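Local structure of 2-aminomuconic 6-semialdehyde dehydrogenase (Pseudomonas sp., 7BZV) at residues B[6-11]-B[192-197]; B[67-72]-B[108-113]; B[82-87]-B[97-102]; B[150-153]-B[158-161]; B[168-173]-B[470-475]. The protein catalyses the oxidation of 2-aminomuconic 6-semialdehyde, probably to 2-aminomuconate, in 2-aminophenol breakdown, binding its cofactor NAD+ as a tetramer. All blocks are in the same frame, centred on the assembly; numbering follows the deposited sequence.

Interaction 1: B[6-11]-B[192-197]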
# COMPACT_ATOMS: atom_id res chain seq x y z
N ARG B 6 -21.12 -11.68 36.41
CA ARG B 6 -21.45 -10.31 36.78
C ARG B 6 -21.05 -9.33 35.69
O ARG B 6 -20.33 -9.67 34.74
CB ARG B 6 -20.77 -9.92 38.10
CG ARG B 6 -21.20 -10.78 39.28
CD ARG B 6 -20.34 -10.53 40.52
NE ARG B 6 -18.92 -10.67 40.21
CZ ARG B 6 -18.22 -11.79 40.35
NH1 ARG B 6 -18.82 -12.88 40.82
NH2 ARG B 6 -16.93 -11.81 40.03
N ASN B 7 -21.55 -8.11 35.82
CA ASN B 7 -21.11 -7.02 34.97
C ASN B 7 -19.74 -6.52 35.43
O ASN B 7 -19.33 -6.74 36.58
CB ASN B 7 -22.11 -5.86 34.99
CG ASN B 7 -23.51 -6.29 34.66
OD1 ASN B 7 -23.89 -6.37 33.50
ND2 ASN B 7 -24.32 -6.55 35.69
N PHE B 8 -19.04 -5.82 34.53
CA PHE B 8 -17.73 -5.25 34.83
C PHE B 8 -17.71 -3.82 34.28
O PHE B 8 -17.66 -3.62 33.07
CB PHE B 8 -16.62 -6.14 34.24
CG PHE B 8 -15.23 -5.76 34.66
CD1 PHE B 8 -14.80 -6.00 35.95
CD2 PHE B 8 -14.34 -5.19 33.75
CE1 PHE B 8 -13.52 -5.64 36.35
CE2 PHE B 8 -13.06 -4.83 34.13
CZ PHE B 8 -12.64 -5.06 35.43
N VAL B 9 -17.79 -2.83 35.17
CA VAL B 9 -17.91 -1.43 34.75
C VAL B 9 -16.88 -0.62 35.51
O VAL B 9 -16.86 -0.64 36.75
CB VAL B 9 -19.32 -0.87 34.97
CG1 VAL B 9 -19.36 0.63 34.72
CG2 VAL B 9 -20.34 -1.59 34.06
N ASP B 10 -16.03 0.09 34.77
CA ASP B 10 -15.04 1.00 35.35
C ASP B 10 -14.21 0.28 36.41
O ASP B 10 -13.98 0.80 37.51
CB ASP B 10 -15.72 2.23 35.95
CG ASP B 10 -14.80 3.45 36.01
OD1 ASP B 10 -13.73 3.44 35.36
OD2 ASP B 10 -15.17 4.42 36.70
N GLY B 11 -13.79 -0.94 36.10
CA GLY B 11 -12.90 -1.70 36.94
C GLY B 11 -13.57 -2.42 38.10
O GLY B 11 -12.86 -3.05 38.89
N VAL B 192 -9.71 -11.36 32.38
CA VAL B 192 -8.39 -11.25 31.78
C VAL B 192 -7.96 -9.79 31.69
O VAL B 192 -6.81 -9.44 32.02
CB VAL B 192 -8.38 -11.92 30.40
CG1 VAL B 192 -7.09 -11.55 29.64
CG2 VAL B 192 -8.49 -13.40 30.56
N MET B 193 -8.87 -8.92 31.23
CA MET B 193 -8.53 -7.51 31.15
C MET B 193 -8.08 -7.00 32.51
O MET B 193 -7.08 -6.30 32.64
CB MET B 193 -9.72 -6.71 30.65
CG MET B 193 -10.20 -7.22 29.30
SD MET B 193 -8.89 -6.62 28.14
CE MET B 193 -9.60 -7.51 26.67
N GLU B 194 -8.80 -7.38 33.56
CA GLU B 194 -8.44 -6.93 34.90
C GLU B 194 -7.11 -7.52 35.32
O GLU B 194 -6.29 -6.82 35.93
CB GLU B 194 -9.56 -7.32 35.86
CG GLU B 194 -9.23 -7.16 37.32
CD GLU B 194 -10.35 -7.67 38.19
OE1 GLU B 194 -10.65 -8.88 38.14
OE2 GLU B 194 -10.97 -6.85 38.89
N ALA B 195 -6.86 -8.79 34.98
CA ALA B 195 -5.63 -9.45 35.44
C ALA B 195 -4.39 -8.82 34.83
O ALA B 195 -3.38 -8.64 35.53
CB ALA B 195 -5.67 -10.94 35.12
N VAL B 196 -4.42 -8.49 33.54
CA VAL B 196 -3.21 -7.94 32.92
C VAL B 196 -3.04 -6.47 33.22
O VAL B 196 -1.98 -5.90 32.93
CB VAL B 196 -3.19 -8.15 31.39
CG1 VAL B 196 -3.28 -9.62 31.05
CG2 VAL B 196 -4.32 -7.39 30.73
N GLY B 197 -4.07 -5.82 33.74
CA GLY B 197 -3.97 -4.45 34.16
C GLY B 197 -4.51 -3.43 33.19
O GLY B 197 -4.13 -2.25 33.28
O HOH W 1 -10.59 -3.94 38.58

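Interaction 2: B[67-72]-B[108-113]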
# COMPACT_ATOMS: atom_id res chain seq x y z
N ASP B 67 1.58 -4.19 22.72
CA ASP B 67 1.96 -5.01 23.87
C ASP B 67 0.74 -5.41 24.71
O ASP B 67 0.64 -6.55 25.16
CB ASP B 67 2.97 -4.26 24.74
CG ASP B 67 4.35 -4.13 24.09
OD1 ASP B 67 4.57 -4.77 23.04
OD2 ASP B 67 5.21 -3.38 24.61
N TRP B 68 -0.18 -4.47 24.96
CA TRP B 68 -1.38 -4.82 25.72
C TRP B 68 -2.14 -5.95 25.03
O TRP B 68 -2.56 -6.91 25.68
CB TRP B 68 -2.30 -3.60 25.85
CG TRP B 68 -1.97 -2.61 26.93
CD1 TRP B 68 -1.67 -1.28 26.76
CD2 TRP B 68 -1.97 -2.84 28.33
NE1 TRP B 68 -1.43 -0.69 27.98
CE2 TRP B 68 -1.63 -1.62 28.96
CE3 TRP B 68 -2.21 -3.97 29.12
CZ2 TRP B 68 -1.53 -1.49 30.34
CZ3 TRP B 68 -2.11 -3.84 30.48
CH2 TRP B 68 -1.76 -2.62 31.08
N LEU B 69 -2.31 -5.84 23.70
CA LEU B 69 -3.06 -6.85 22.97
C LEU B 69 -2.40 -8.22 23.12
O LEU B 69 -3.08 -9.24 23.23
CB LEU B 69 -3.17 -6.49 21.48
CG LEU B 69 -4.01 -5.25 21.16
CD1 LEU B 69 -3.79 -4.88 19.68
CD2 LEU B 69 -5.44 -5.49 21.43
N ARG B 70 -1.07 -8.24 23.10
CA ARG B 70 -0.35 -9.50 23.27
C ARG B 70 -0.42 -10.00 24.71
O ARG B 70 -0.51 -11.20 24.95
CB ARG B 70 1.10 -9.31 22.81
CG ARG B 70 1.22 -9.24 21.30
CD ARG B 70 2.62 -8.77 20.81
NE ARG B 70 2.68 -8.72 19.35
CZ ARG B 70 3.64 -8.11 18.65
NH1 ARG B 70 4.66 -7.50 19.27
NH2 ARG B 70 3.60 -8.11 17.34
N ARG B 71 -0.39 -9.09 25.70
CA ARG B 71 -0.54 -9.53 27.09
C ARG B 71 -1.92 -10.11 27.32
O ARG B 71 -2.06 -11.11 28.04
CB ARG B 71 -0.28 -8.36 28.04
CG ARG B 71 1.06 -7.69 27.78
CD ARG B 71 1.82 -7.47 29.05
NE ARG B 71 1.36 -6.29 29.77
CZ ARG B 71 0.75 -6.32 30.95
NH1 ARG B 71 0.52 -7.48 31.55
NH2 ARG B 71 0.38 -5.18 31.53
N ILE B 72 -2.94 -9.52 26.71
CA ILE B 72 -4.29 -10.09 26.76
C ILE B 72 -4.30 -11.49 26.17
O ILE B 72 -4.84 -12.44 26.77
CB ILE B 72 -5.30 -9.18 26.05
CG1 ILE B 72 -5.56 -7.93 26.88
CG2 ILE B 72 -6.58 -9.98 25.75
CD1 ILE B 72 -6.21 -6.75 26.10
N ALA B 108 -6.27 -15.70 18.72
CA ALA B 108 -5.50 -15.22 17.58
C ALA B 108 -5.97 -13.86 17.13
O ALA B 108 -5.18 -13.09 16.55
CB ALA B 108 -5.60 -16.19 16.41
N ASN B 109 -7.25 -13.53 17.33
CA ASN B 109 -7.69 -12.19 16.98
C ASN B 109 -6.83 -11.13 17.64
O ASN B 109 -6.48 -10.12 17.01
CB ASN B 109 -9.16 -11.98 17.36
CG ASN B 109 -10.10 -12.67 16.38
OD1 ASN B 109 -9.76 -12.84 15.23
ND2 ASN B 109 -11.27 -13.09 16.85
N PHE B 110 -6.50 -11.31 18.91
CA PHE B 110 -5.70 -10.29 19.57
C PHE B 110 -4.28 -10.26 19.03
O PHE B 110 -3.71 -9.18 18.86
CB PHE B 110 -5.72 -10.55 21.05
CG PHE B 110 -6.94 -10.06 21.74
CD1 PHE B 110 -7.12 -8.71 21.98
CD2 PHE B 110 -7.91 -10.95 22.18
CE1 PHE B 110 -8.24 -8.25 22.64
CE2 PHE B 110 -9.03 -10.49 22.87
CZ PHE B 110 -9.20 -9.14 23.10
N ARG B 111 -3.69 -11.42 18.74
CA ARG B 111 -2.33 -11.43 18.20
C ARG B 111 -2.29 -10.86 16.79
O ARG B 111 -1.35 -10.14 16.43
CB ARG B 111 -1.76 -12.85 18.20
CG ARG B 111 -1.50 -13.32 19.60
CD ARG B 111 -0.87 -14.72 19.73
NE ARG B 111 -0.57 -14.94 21.13
CZ ARG B 111 -0.68 -16.12 21.76
NH1 ARG B 111 -1.06 -17.21 21.10
NH2 ARG B 111 -0.38 -16.20 23.04
N ASN B 112 -3.25 -11.22 15.95
CA ASN B 112 -3.26 -10.73 14.58
C ASN B 112 -3.37 -9.20 14.54
O ASN B 112 -2.72 -8.54 13.72
CB ASN B 112 -4.41 -11.35 13.79
CG ASN B 112 -4.23 -12.88 13.53
OD1 ASN B 112 -5.10 -13.52 12.94
ND2 ASN B 112 -3.11 -13.45 13.98
N PHE B 113 -4.31 -8.63 15.29
CA PHE B 113 -4.43 -7.17 15.26
C PHE B 113 -3.27 -6.49 15.96
O PHE B 113 -2.97 -5.34 15.65
CB PHE B 113 -5.80 -6.72 15.83
CG PHE B 113 -6.90 -6.90 14.84
CD1 PHE B 113 -6.92 -6.11 13.71
CD2 PHE B 113 -7.81 -7.93 14.96
CE1 PHE B 113 -7.86 -6.30 12.72
CE2 PHE B 113 -8.78 -8.14 13.96
CZ PHE B 113 -8.79 -7.32 12.84
O HOH W 2 1.16 -10.54 17.74
O HOH W 3 0.57 -12.74 22.59

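Interaction 3: B[82-87]-B[97-102]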
# COMPACT_ATOMS: atom_id res chain seq x y z
N ASP B 82 -10.20 -22.70 31.01
CA ASP B 82 -11.32 -21.95 31.56
C ASP B 82 -12.24 -21.44 30.45
O ASP B 82 -13.47 -21.59 30.52
CB ASP B 82 -10.81 -20.77 32.39
CG ASP B 82 -10.06 -21.20 33.64
OD1 ASP B 82 -10.08 -22.40 33.96
OD2 ASP B 82 -9.47 -20.32 34.30
N PHE B 83 -11.65 -20.82 29.42
CA PHE B 83 -12.45 -20.32 28.31
C PHE B 83 -13.16 -21.46 27.61
O PHE B 83 -14.36 -21.38 27.31
CB PHE B 83 -11.56 -19.55 27.32
CG PHE B 83 -11.29 -18.14 27.75
CD1 PHE B 83 -12.14 -17.12 27.37
CD2 PHE B 83 -10.21 -17.84 28.54
CE1 PHE B 83 -11.91 -15.82 27.82
CE2 PHE B 83 -9.97 -16.55 28.97
CZ PHE B 83 -10.81 -15.53 28.60
N LEU B 84 -12.42 -22.54 27.34
CA LEU B 84 -13.01 -23.71 26.71
C LEU B 84 -14.21 -24.23 27.50
O LEU B 84 -15.27 -24.54 26.93
CB LEU B 84 -11.95 -24.80 26.60
CG LEU B 84 -11.56 -25.33 25.22
CD1 LEU B 84 -10.70 -26.60 25.49
CD2 LEU B 84 -12.75 -25.63 24.36
N ASP B 85 -14.04 -24.36 28.83
CA ASP B 85 -15.09 -24.93 29.68
C ASP B 85 -16.33 -24.05 29.63
O ASP B 85 -17.45 -24.54 29.43
CB ASP B 85 -14.60 -25.07 31.13
CG ASP B 85 -13.54 -26.16 31.31
OD1 ASP B 85 -13.37 -27.02 30.43
OD2 ASP B 85 -12.87 -26.17 32.36
N ALA B 86 -16.15 -22.74 29.79
CA ALA B 86 -17.30 -21.85 29.79
C ALA B 86 -18.00 -21.85 28.44
O ALA B 86 -19.24 -21.85 28.38
CB ALA B 86 -16.86 -20.43 30.17
N GLU B 87 -17.22 -21.80 27.35
CA GLU B 87 -17.83 -21.77 26.02
C GLU B 87 -18.63 -23.04 25.76
O GLU B 87 -19.75 -23.00 25.24
CB GLU B 87 -16.74 -21.56 24.96
CG GLU B 87 -17.29 -21.11 23.61
CD GLU B 87 -17.44 -19.61 23.54
OE1 GLU B 87 -17.83 -18.99 24.57
OE2 GLU B 87 -17.13 -19.04 22.46
N MET B 97 -14.87 -28.74 18.14
CA MET B 97 -15.10 -27.40 17.61
C MET B 97 -14.44 -26.34 18.48
O MET B 97 -13.69 -25.50 17.99
CB MET B 97 -16.60 -27.16 17.51
CG MET B 97 -17.02 -25.75 17.03
SD MET B 97 -16.96 -25.89 15.25
CE MET B 97 -17.25 -24.22 14.55
N ALA B 98 -14.76 -26.37 19.78
CA ALA B 98 -14.35 -25.29 20.67
C ALA B 98 -12.83 -25.24 20.82
O ALA B 98 -12.23 -24.16 20.86
CB ALA B 98 -15.06 -25.45 22.01
N ALA B 99 -12.17 -26.39 20.85
CA ALA B 99 -10.73 -26.43 21.06
C ALA B 99 -9.92 -26.23 19.79
O ALA B 99 -8.70 -26.06 19.87
CB ALA B 99 -10.32 -27.76 21.70
N THR B 100 -10.55 -26.27 18.63
CA THR B 100 -9.81 -26.02 17.42
C THR B 100 -10.20 -24.72 16.74
O THR B 100 -9.38 -24.14 16.04
CB THR B 100 -9.98 -27.16 16.41
OG1 THR B 100 -11.32 -27.15 15.91
CG2 THR B 100 -9.65 -28.48 17.07
N ILE B 101 -11.43 -24.25 16.96
CA ILE B 101 -11.90 -23.04 16.30
C ILE B 101 -12.11 -21.93 17.32
O ILE B 101 -11.41 -20.90 17.29
CB ILE B 101 -13.18 -23.33 15.50
CG1 ILE B 101 -12.82 -24.26 14.33
CG2 ILE B 101 -13.85 -22.04 15.05
CD1 ILE B 101 -13.94 -24.61 13.46
N ASP B 102 -13.08 -22.11 18.22
CA ASP B 102 -13.52 -20.97 19.02
C ASP B 102 -12.39 -20.38 19.86
O ASP B 102 -12.15 -19.17 19.83
CB ASP B 102 -14.70 -21.37 19.89
CG ASP B 102 -15.86 -21.85 19.05
OD1 ASP B 102 -15.83 -23.02 18.62
OD2 ASP B 102 -16.75 -21.03 18.76
O HOH W 4 -16.54 -18.55 19.79

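Interaction 4: B[150-153]-B[158-161]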
# COMPACT_ATOMS: atom_id res chain seq x y z
N ILE B 150 -22.09 -5.54 20.39
CA ILE B 150 -23.20 -6.43 20.64
C ILE B 150 -22.87 -7.72 19.91
O ILE B 150 -22.75 -7.73 18.68
CB ILE B 150 -24.53 -5.82 20.17
CG1 ILE B 150 -24.78 -4.52 20.95
CG2 ILE B 150 -25.66 -6.82 20.37
CD1 ILE B 150 -25.86 -3.65 20.37
N SER B 151 -22.68 -8.80 20.67
CA SER B 151 -22.02 -10.03 20.22
C SER B 151 -22.99 -11.20 20.19
O SER B 151 -23.82 -11.32 21.10
CB SER B 151 -20.85 -10.40 21.15
OG SER B 151 -19.64 -9.90 20.66
N PRO B 152 -22.89 -12.08 19.20
CA PRO B 152 -23.88 -13.15 19.05
C PRO B 152 -23.55 -14.39 19.88
O PRO B 152 -22.48 -14.51 20.48
CB PRO B 152 -23.80 -13.48 17.55
CG PRO B 152 -22.34 -13.27 17.22
CD PRO B 152 -21.88 -12.10 18.12
N TRP B 153 -24.50 -15.32 19.88
CA TRP B 153 -24.36 -16.55 20.66
C TRP B 153 -23.69 -17.70 19.90
O TRP B 153 -23.38 -18.71 20.51
CB TRP B 153 -25.73 -17.08 21.19
CG TRP B 153 -26.79 -17.17 20.14
CD1 TRP B 153 -27.80 -16.28 19.93
CD2 TRP B 153 -26.95 -18.20 19.14
NE1 TRP B 153 -28.54 -16.66 18.83
CE2 TRP B 153 -28.04 -17.84 18.34
CE3 TRP B 153 -26.28 -19.39 18.84
CZ2 TRP B 153 -28.48 -18.61 17.27
CZ3 TRP B 153 -26.72 -20.16 17.79
CH2 TRP B 153 -27.82 -19.76 17.01
N LEU B 158 -15.14 -15.93 19.78
CA LEU B 158 -14.47 -15.60 18.53
C LEU B 158 -14.96 -14.27 17.95
O LEU B 158 -14.16 -13.38 17.62
CB LEU B 158 -14.69 -16.74 17.55
CG LEU B 158 -13.95 -16.73 16.21
CD1 LEU B 158 -14.09 -18.15 15.60
CD2 LEU B 158 -14.51 -15.75 15.30
N LEU B 159 -16.28 -14.10 17.82
CA LEU B 159 -16.83 -12.86 17.26
C LEU B 159 -16.74 -11.69 18.24
O LEU B 159 -16.63 -10.53 17.81
CB LEU B 159 -18.29 -13.06 16.84
CG LEU B 159 -18.40 -13.91 15.56
CD1 LEU B 159 -19.86 -14.21 15.19
CD2 LEU B 159 -17.66 -13.26 14.39
N LEU B 160 -16.78 -11.95 19.54
CA LEU B 160 -16.47 -10.90 20.50
C LEU B 160 -15.06 -10.36 20.30
O LEU B 160 -14.88 -9.14 20.15
CB LEU B 160 -16.65 -11.42 21.93
CG LEU B 160 -16.24 -10.47 23.05
CD1 LEU B 160 -17.03 -9.17 22.95
CD2 LEU B 160 -16.44 -11.11 24.44
N THR B 161 -14.04 -11.23 20.32
CA THR B 161 -12.69 -10.69 20.20
C THR B 161 -12.41 -10.15 18.79
O THR B 161 -11.52 -9.31 18.62
CB THR B 161 -11.62 -11.72 20.59
OG1 THR B 161 -11.64 -12.82 19.68
CG2 THR B 161 -11.86 -12.22 22.02

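Interaction 5: B[168-173]-B[470-475]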
# COMPACT_ATOMS: atom_id res chain seq x y z
N LEU B 168 -9.79 -1.98 20.61
CA LEU B 168 -8.74 -1.61 21.57
C LEU B 168 -7.44 -1.24 20.85
O LEU B 168 -6.70 -0.37 21.31
CB LEU B 168 -8.47 -2.76 22.54
CG LEU B 168 -9.59 -3.21 23.49
CD1 LEU B 168 -9.17 -4.29 24.46
CD2 LEU B 168 -10.08 -1.97 24.27
N ALA B 169 -7.13 -1.91 19.74
CA ALA B 169 -5.94 -1.53 18.97
C ALA B 169 -5.95 -0.06 18.60
O ALA B 169 -4.90 0.60 18.57
CB ALA B 169 -5.86 -2.38 17.69
N CYS B 170 -7.13 0.45 18.24
CA CYS B 170 -7.34 1.83 17.81
C CYS B 170 -7.50 2.78 18.99
O CYS B 170 -7.70 3.99 18.79
CB CYS B 170 -8.57 1.88 16.92
SG CYS B 170 -8.27 1.15 15.31
N GLY B 171 -7.37 2.27 20.21
CA GLY B 171 -7.35 3.12 21.40
C GLY B 171 -8.72 3.46 21.93
O GLY B 171 -8.84 4.37 22.76
N ASN B 172 -9.76 2.78 21.45
CA ASN B 172 -11.09 3.00 22.01
C ASN B 172 -11.22 2.33 23.37
O ASN B 172 -10.45 1.43 23.74
CB ASN B 172 -12.17 2.41 21.10
CG ASN B 172 -12.14 3.00 19.70
OD1 ASN B 172 -12.57 4.15 19.45
ND2 ASN B 172 -11.67 2.21 18.76
N ALA B 173 -12.22 2.77 24.13
CA ALA B 173 -12.81 1.97 25.19
C ALA B 173 -13.98 1.21 24.60
O ALA B 173 -14.53 1.61 23.58
CB ALA B 173 -13.31 2.83 26.36
N HIS B 470 -8.94 -2.62 7.12
CA HIS B 470 -10.34 -2.27 7.06
C HIS B 470 -10.92 -2.17 8.46
O HIS B 470 -11.73 -1.28 8.75
CB HIS B 470 -11.12 -3.30 6.25
CG HIS B 470 -10.63 -3.46 4.84
ND1 HIS B 470 -11.08 -2.68 3.80
CD2 HIS B 470 -9.71 -4.30 4.32
CE1 HIS B 470 -10.51 -3.08 2.68
NE2 HIS B 470 -9.66 -4.05 2.97
N SER B 471 -10.51 -3.07 9.36
CA SER B 471 -10.91 -2.93 10.76
C SER B 471 -10.30 -1.69 11.40
O SER B 471 -11.00 -0.95 12.11
CB SER B 471 -10.50 -4.17 11.55
OG SER B 471 -11.31 -5.25 11.15
N LEU B 472 -9.01 -1.46 11.19
CA LEU B 472 -8.35 -0.35 11.88
C LEU B 472 -8.91 0.99 11.40
O LEU B 472 -8.93 1.97 12.16
CB LEU B 472 -6.84 -0.38 11.65
CG LEU B 472 -5.96 -0.91 12.80
CD1 LEU B 472 -6.50 -2.23 13.22
CD2 LEU B 472 -4.52 -0.99 12.37
N ASN B 473 -9.35 1.06 10.15
CA ASN B 473 -9.94 2.30 9.69
C ASN B 473 -11.38 2.42 10.15
O ASN B 473 -11.87 3.54 10.33
CB ASN B 473 -9.84 2.41 8.17
CG ASN B 473 -8.41 2.72 7.73
OD1 ASN B 473 -7.55 3.08 8.55
ND2 ASN B 473 -8.15 2.60 6.44
N PHE B 474 -12.07 1.31 10.39
CA PHE B 474 -13.42 1.52 10.87
C PHE B 474 -13.44 2.03 12.31
O PHE B 474 -14.26 2.88 12.64
CB PHE B 474 -14.28 0.28 10.82
CG PHE B 474 -15.62 0.49 11.50
CD1 PHE B 474 -16.64 1.22 10.88
CD2 PHE B 474 -15.87 -0.02 12.78
CE1 PHE B 474 -17.88 1.41 11.50
CE2 PHE B 474 -17.10 0.18 13.42
CZ PHE B 474 -18.11 0.89 12.78
N TYR B 475 -12.65 1.42 13.20
CA TYR B 475 -12.65 1.74 14.63
C TYR B 475 -11.80 2.97 14.97
O TYR B 475 -11.48 3.21 16.16
CB TYR B 475 -12.15 0.52 15.38
CG TYR B 475 -13.09 -0.67 15.29
CD1 TYR B 475 -14.26 -0.69 16.02
CD2 TYR B 475 -12.81 -1.75 14.49
CE1 TYR B 475 -15.11 -1.74 15.98
CE2 TYR B 475 -13.68 -2.82 14.43
CZ TYR B 475 -14.81 -2.80 15.17
OH TYR B 475 -15.67 -3.84 15.12

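Interaction 1: B[6-11]-B[192-197]
Strand 3-9 meets the last turn of helix 184-196 here, and Phe8 of the strand and Glu194 of the helix make the contact, plain packing between an inner strand of the N-terminal sheet and the end of a helix. The rim of the phenyl ring does the touching: Phe8 CZ lies 3.8 Å from Glu194 CB. Glu194 OE2 comes to the ring edge near its plane, 3.8 Å from Phe8 CE1, where the slightly positive C-H groups suit a carboxylate oxygen. The carboxylate plane stands 80° to the ring, so the two flat groups do not stack. With CG anti to the backbone N (chi1 -171°), Phe8 is carried straight across to the helix. A water donates to Glu194 OE2 at 3.0 Å; its apparent second bond, to Gly11 O, is too short to be trusted in detail. OE2 receives a weak hydrogen bond from Trp13 NE1 as well. The helix ends in a Schellman motif, with Gly197 at positive phi as its C-prime residue. Around the contact, Phe8 also packs on Leu205 of strand 203-205 and on the ring of Trp13, while Val192, Ala195 and Val196 lean on Glu75 of helix 62-78.

Interaction 2: B[67-72]-B[108-113]
Phe110 takes Ile72 over one face of its ring and Leu69 at the edge, and these two approaches carry the apolar contact between the segments 67-72 and 108-113. Ile72 CG2 stands 3.7 Å from the centroid of the Phe110 ring and only 5° off the ring normal, a CH-pi contact centred on the face. Leu69 arrives differently: its CD2 lies in the ring plane, 3.7 Å from Phe110 CD1, with the two side chains crossing at about a right angle. Phe110 has CG anti to its carbonyl carbon (chi1 -80°), which swings the ring toward helix 62-78. The segments run nearly antiparallel, at 159°, and their axes approach to 8.3 Å. A pair of waters braces the polar flank reciprocally: one accepts from Arg70 NE at 2.9 Å and donates to Arg111 O, while the other accepts from Arg111 NE, in the guanidinium plane, and donates to Arg70 O. Arg70 NH2 further salt-bridges Asp115 of its own chain and Asp115 of the second subunit. A valine in place of Phe110 would probably leave Ile72 CG2 without the face it covers and open a gap beside Leu69 CD2. Beyond the pair, Phe110 packs on Leu189 and Met193 of helix 184-196 and on Thr161 and Ala165 of helix 156-169.

Interaction 3: B[82-87]-B[97-102]
Leu84 and Ala98 mark the nearest backbone approach, their CA atoms 6.4 Å apart, where segments 82-87 of helix 80-91 and 97-102 of helix 95-119 cross at 117° with axes 9.9 Å apart. The second segment is not regular alpha-helix: a wider pi-type turn spans 98-102, where Asp102 N makes a weak bond to Met97 O, an oxygen that also accepts from Ile101 N at 2.8 Å and from Thr100 N. The small side chain of Ala98 lets Leu84 come in close. Leu84 CD2 sits 3.3 Å from Ala98 CB, tighter than usual carbon contact, while its other methyl, CD1, reaches Ala99 CB at 4.0 Å. The chi1 of Leu84, -119°, lies off any staggered position, which together with the short contact suggests local strain. At the other end two carboxylates come near each other, Glu87 OE2 and Asp102 OD2 being 4.2 Å apart. One water donates to both, at 2.8 Å to Glu87 OE2 and 2.7 Å to Asp102 OD2, bridging the like charges. Lys93 forms a salt bridge with Asp102 OD2, and Glu87 is held by Thr185 OG1 and Leu157 N; these partners probably offset the repulsion. The arrangement is that of two consecutive helices joined by the short link 92-94 and crossing steeply, with a leucine-alanine seam on one side and a buried, water-bridged acidic pair on the other.

Interaction 4: B[150-153]-B[158-161]
Ser151, Leu159 and Pro152 bury the most surface where the loop after strand 134-150 comes back against the first turns of helix 156-169. Ser151 points its CB toward the helix and lays its hydroxyl against the backbone of Leu160, with OG 3.3 Å from Leu160 CA. The same oxygen lies 3.5 Å from Leu160 CD1, so its nearest atoms on the helix are carbons of Leu160. Beside it, Pro152 presents the CG-CD edge of its ring to Leu159, the two side chains crossing at about a right angle. Pro152 CG is 3.3 Å from Leu159 CD1, closer than normal van der Waals contact, and Pro152 CD follows at 3.9 Å from Leu159 CB. Leu159 has CG anti to its carbonyl carbon (chi1 -73°), which brings CD1 to the proline. Both Pro152 and Leu159 also touch Thr230 of strand 226-230, while Leu160 continues onto Ala186 and Leu189 of helix 184-196. The loop carries the Ser-Pro-Trp-Asn sequence familiar in aldehyde dehydrogenases, whose asparagine in relatives helps form the oxyanion hole. Chemically, the two segments meet by close fit, mostly of carbon, without a hydrogen bond between them: a stiff proline ring and a short hydroxyl fit against leucines, while the backbone of Ser151 is bonded to Lys177, which is consistent with a loop tied to the sheet and fitted to the helix by shape.

Interaction 5: B[168-173]-B[470-475]
Asn172 and Tyr475 make the tight, directional half of this contact between the ends of helices 156-169 and 468-474. Asn172 ND2 donates to Tyr475 O at 2.8 Å with an N-H...O angle of 174°. The donor meets a lone pair in the carbonyl plane, and the oxygen lies just 2° out of the amide plane, so the bond is straight and flat from both sides. Asn172 has CG anti to its carbonyl carbon (chi1 -58°), turning the amide to the end of the other helix. That amide is used at each end, ND2 also donating to Ala167 O while OD1 accepts from Gly145 N. Cys170 closes the same corner, its CB 3.3 Å from Tyr475 O and its SG 3.3 Å from Leu472 O, an oxygen that also accepts from Ser476 OG. A leucine in place of Asn172 would probably leave Tyr475 O without this donor and Gly145 N without its acceptor, setting the turn freer to shift. The Schellman turn at Gly171 follows Cys170 and leads into Asn172, placing both side chains against the other helix end. The packing is looser where Cys170 SG meets Leu472 CG, at 4.0 Å. On the more open side of helix 468-474, His470 bonds to Asp123 and Asn473 packs on His470, both of the third subunit. Around the contact, Tyr475 packs on Pro166 of helix 156-169 and Val147 of strand 134-150, its OH bonding to Thr228 and Glu466, while Leu472 rests on Phe113 and Ile116 of helix 95-119.

The five contacts gather round the helices that pack against the sheet containing strand 134-150. Helix 95-119 serves interactions 2 and 3, whose centres are 18 Å apart, and helix 156-169 carries interactions 4 and 5, 16 Å apart. Interaction 2 lies centrally: it touches 1, 4 and 5, with interaction 5 about 13 Å away between centres. Along the chain, interaction 3 falls within the span of 2, and 2, 3 and 4 all fall within that of 1. Interactions 1 and 5 interleave, so residues near both termini are drawn onto the same body. Interactions 2 and 5 also adjoin neighbouring subunits, linking this helical layer to the tetramer.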